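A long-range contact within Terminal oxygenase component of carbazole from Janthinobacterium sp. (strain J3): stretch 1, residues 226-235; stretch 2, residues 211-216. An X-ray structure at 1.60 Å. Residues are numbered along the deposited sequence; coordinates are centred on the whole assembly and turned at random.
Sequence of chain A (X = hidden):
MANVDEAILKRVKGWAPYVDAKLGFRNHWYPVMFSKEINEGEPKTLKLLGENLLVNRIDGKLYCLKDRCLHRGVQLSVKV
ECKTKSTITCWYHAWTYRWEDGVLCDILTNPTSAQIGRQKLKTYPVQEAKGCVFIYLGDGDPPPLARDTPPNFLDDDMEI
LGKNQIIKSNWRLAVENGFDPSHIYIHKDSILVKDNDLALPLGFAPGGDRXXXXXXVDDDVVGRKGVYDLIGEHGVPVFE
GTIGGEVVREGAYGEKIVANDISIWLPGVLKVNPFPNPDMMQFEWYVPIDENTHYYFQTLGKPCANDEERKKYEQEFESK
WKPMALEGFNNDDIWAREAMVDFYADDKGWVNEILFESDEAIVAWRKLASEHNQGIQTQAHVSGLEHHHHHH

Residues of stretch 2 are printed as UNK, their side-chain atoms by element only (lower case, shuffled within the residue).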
# COMPACT_ATOMS: atom_id res chain seq x y z
N GLY A 226 8.40 32.97 17.31
CA GLY A 226 7.36 32.17 17.97
C GLY A 226 6.10 32.94 18.27
O GLY A 226 5.95 34.12 17.90
N VAL A 227 5.18 32.25 18.91
CA VAL A 227 3.84 32.80 19.28
C VAL A 227 3.55 32.36 20.71
O VAL A 227 3.66 31.17 21.00
CB VAL A 227 2.71 32.35 18.32
CG1 VAL A 227 1.41 33.07 18.65
CG2 VAL A 227 3.08 32.59 16.88
N TYR A 228 3.15 33.29 21.56
CA TYR A 228 2.59 32.98 22.89
C TYR A 228 1.07 32.94 22.77
O TYR A 228 0.50 33.79 22.08
CB TYR A 228 2.99 34.01 23.95
CG TYR A 228 4.43 33.93 24.39
CD1 TYR A 228 5.45 34.48 23.64
CD2 TYR A 228 4.77 33.20 25.52
CE1 TYR A 228 6.78 34.38 24.05
CE2 TYR A 228 6.09 33.08 25.93
CZ TYR A 228 7.10 33.64 25.18
OH TYR A 228 8.40 33.47 25.60
N ASP A 229 0.49 31.95 23.44
CA ASP A 229 -0.97 31.74 23.63
C ASP A 229 -1.37 32.56 24.86
O ASP A 229 -1.01 32.18 25.97
CB ASP A 229 -1.28 30.24 23.80
CG ASP A 229 -2.73 29.95 24.22
OD1 ASP A 229 -3.54 30.89 24.18
OD2 ASP A 229 -2.99 28.80 24.66
N LEU A 230 -2.09 33.64 24.64
CA LEU A 230 -2.54 34.55 25.72
C LEU A 230 -4.04 34.37 25.96
O LEU A 230 -4.61 35.30 26.56
CB LEU A 230 -2.25 36.00 25.31
CG LEU A 230 -0.80 36.31 24.98
CD1 LEU A 230 -0.65 37.80 24.75
CD2 LEU A 230 0.13 35.81 26.06
N ILE A 231 -4.64 33.23 25.59
CA ILE A 231 -6.10 33.01 25.82
C ILE A 231 -6.38 33.10 27.33
O ILE A 231 -7.39 33.73 27.64
CB ILE A 231 -6.59 31.70 25.19
CG1 ILE A 231 -8.10 31.72 25.00
CG2 ILE A 231 -6.15 30.50 26.02
CD1 ILE A 231 -8.62 30.51 24.29
N GLY A 232 -5.55 32.52 28.21
CA GLY A 232 -5.72 32.56 29.68
C GLY A 232 -5.55 33.95 30.30
O GLY A 232 -5.89 34.12 31.48
N GLU A 233 -5.04 34.94 29.56
CA GLU A 233 -4.74 36.28 30.13
C GLU A 233 -6.03 37.04 30.39
O GLU A 233 -6.19 37.54 31.52
CB GLU A 233 -3.84 37.11 29.22
CG GLU A 233 -2.37 36.83 29.45
CD GLU A 233 -1.49 38.07 29.46
OE1 GLU A 233 -1.83 39.05 28.76
OE2 GLU A 233 -0.47 38.04 30.18
N HIS A 234 -6.86 37.20 29.36
CA HIS A 234 -8.16 37.92 29.44
C HIS A 234 -9.34 36.94 29.29
O HIS A 234 -10.48 37.41 29.36
CB HIS A 234 -8.18 39.08 28.43
CG HIS A 234 -7.06 40.06 28.62
ND1 HIS A 234 -7.09 41.04 29.61
CD2 HIS A 234 -5.89 40.20 27.97
CE1 HIS A 234 -5.98 41.75 29.55
NE2 HIS A 234 -5.23 41.26 28.55
N GLY A 235 -9.08 35.63 29.12
CA GLY A 235 -10.15 34.62 28.97
C GLY A 235 -10.65 34.06 30.30
O GLY A 235 -9.91 34.06 31.30
N UNK A 211 -6.56 40.51 18.40
CA UNK A 211 -5.10 40.82 18.34
C UNK A 211 -4.46 40.56 19.71
O UNK A 211 -3.22 40.35 19.71
c UNK A 211 -4.86 42.24 17.82
c UNK A 211 -5.69 44.62 17.98
c UNK A 211 -5.29 43.37 18.75
c UNK A 211 -5.79 45.87 18.84
n UNK A 211 -4.53 46.64 18.88
N UNK A 212 -5.24 40.54 20.81
CA UNK A 212 -4.74 40.29 22.19
C UNK A 212 -4.71 38.81 22.57
O UNK A 212 -4.26 38.50 23.69
c UNK A 212 -6.32 43.15 24.26
o UNK A 212 -7.09 42.51 24.98
c UNK A 212 -5.34 42.47 23.33
c UNK A 212 -5.64 40.99 23.22
n UNK A 212 -6.30 44.48 24.24
N UNK A 213 -5.19 37.90 21.72
CA UNK A 213 -5.24 36.46 22.09
C UNK A 213 -3.86 35.82 21.94
O UNK A 213 -3.66 34.70 22.45
o UNK A 213 -8.18 35.20 23.30
c UNK A 213 -7.63 36.20 21.19
n UNK A 213 -8.73 37.37 22.97
c UNK A 213 -8.21 36.21 22.58
c UNK A 213 -6.19 35.69 21.18
N UNK A 214 -2.97 36.46 21.19
CA UNK A 214 -1.58 35.95 20.96
C UNK A 214 -0.56 37.08 21.03
O UNK A 214 -0.93 38.25 20.86
c UNK A 214 -2.40 34.08 19.47
c UNK A 214 -1.46 35.26 19.61
o UNK A 214 -1.73 36.18 18.56
N UNK A 215 0.71 36.74 21.23
CA UNK A 215 1.83 37.68 21.06
C UNK A 215 2.83 36.98 20.16
O UNK A 215 3.36 35.93 20.56
c UNK A 215 3.75 38.78 22.39
n UNK A 215 6.73 41.97 22.55
c UNK A 215 3.74 40.05 21.59
n UNK A 215 6.62 40.06 21.31
n UNK A 215 4.68 41.03 22.14
c UNK A 215 6.01 41.01 22.00
c UNK A 215 2.41 38.06 22.42
N UNK A 216 3.05 37.56 18.98
CA UNK A 216 4.09 37.10 18.03
C UNK A 216 5.44 37.62 18.51
O UNK A 216 5.54 38.81 18.88
c UNK A 216 3.81 37.56 16.60
c UNK A 216 2.56 36.93 16.06
c UNK A 216 5.01 37.30 15.72
O HOH W 1 -8.80 35.31 25.98

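Position 211 carries four carbons in an unbranched row ending in a nitrogen, and these atoms touch nothing on stretch 1. This is lysine. Lys211 sits in a 3-10 segment with its side chain exposed; a long charged chain is at ease in solvent.

Position 212 has three carbons, the third bearing one oxygen and one nitrogen, and the oxygen lies over one face of the His234 ring. This amide is glutamine. The CA-to-CB bond of Gln212 points sideways, yet its end comes nearer, with Gln212 OE1 4.0 Å from His234 CD2; a long, uncharged polar chain can reach the ring from such a start.

Position 213 shows the same atoms, three carbons with an oxygen and a nitrogen on the third, and the oxygen approaches the side chain of Ile231. It is also glutamine. Here CA-to-CB points away from stretch 1, but the flexible chain, with two successive m rotamers, folds back, and Gln213 OE1 comes within 3.9 Å of Ile231 CG1. A water lies between the amide and the turn, its O 2.8 Å from Gln213 OE1 and 2.7 Å from Ile231 O, within hydrogen-bonding reach of both. The backbone contributes too: Leu230 N donates to Gln213 O at 2.9 Å.

Position 214 has a single carbon carrying one oxygen and one carbon, packed against Val227: the branched pattern of threonine. A small beta-branched residue suits an extended strand, and Thr214 CB lies 3.7 Å from Val227 CG1.

Position 215 has three carbons, a nitrogen, then a carbon holding two more nitrogens; its first carbon lies near Leu230 and Tyr228. The guanidinium marks arginine. Arg215 CB is 3.9 Å from Leu230 CD1 and 4.4 Å from Tyr228 CB, while the charged end leads away. Arg215 NH1 donates to the backbone O of position 216 at 2.9 Å, so the guanidinium is held by its own strand.

Position 216 has one carbon carrying two more, with no polar atom, and meets the side chain of Val227: valine. Val216 CG2 lies 4.4 Å from Val227 CG2, a loose apolar contact between two beta-branched residues, both suited to a strand.

The contact is built on an antiparallel ladder. Tyr228 N donates to Arg215 O at 2.8 Å and Arg215 N to Tyr228 O at 3.1 Å. The flanking pairs, Val227 with Val216 and Asp229 with Thr214, put their side chains on one face, Tyr228 and Arg215 on the other. Beyond the strand, the bond from Leu230 to Gln213 extends the pairing into the turn, where both glutamines add side-chain contacts and Gln213 a water bridge.

Stretch 2 (211-216) KQQTRV
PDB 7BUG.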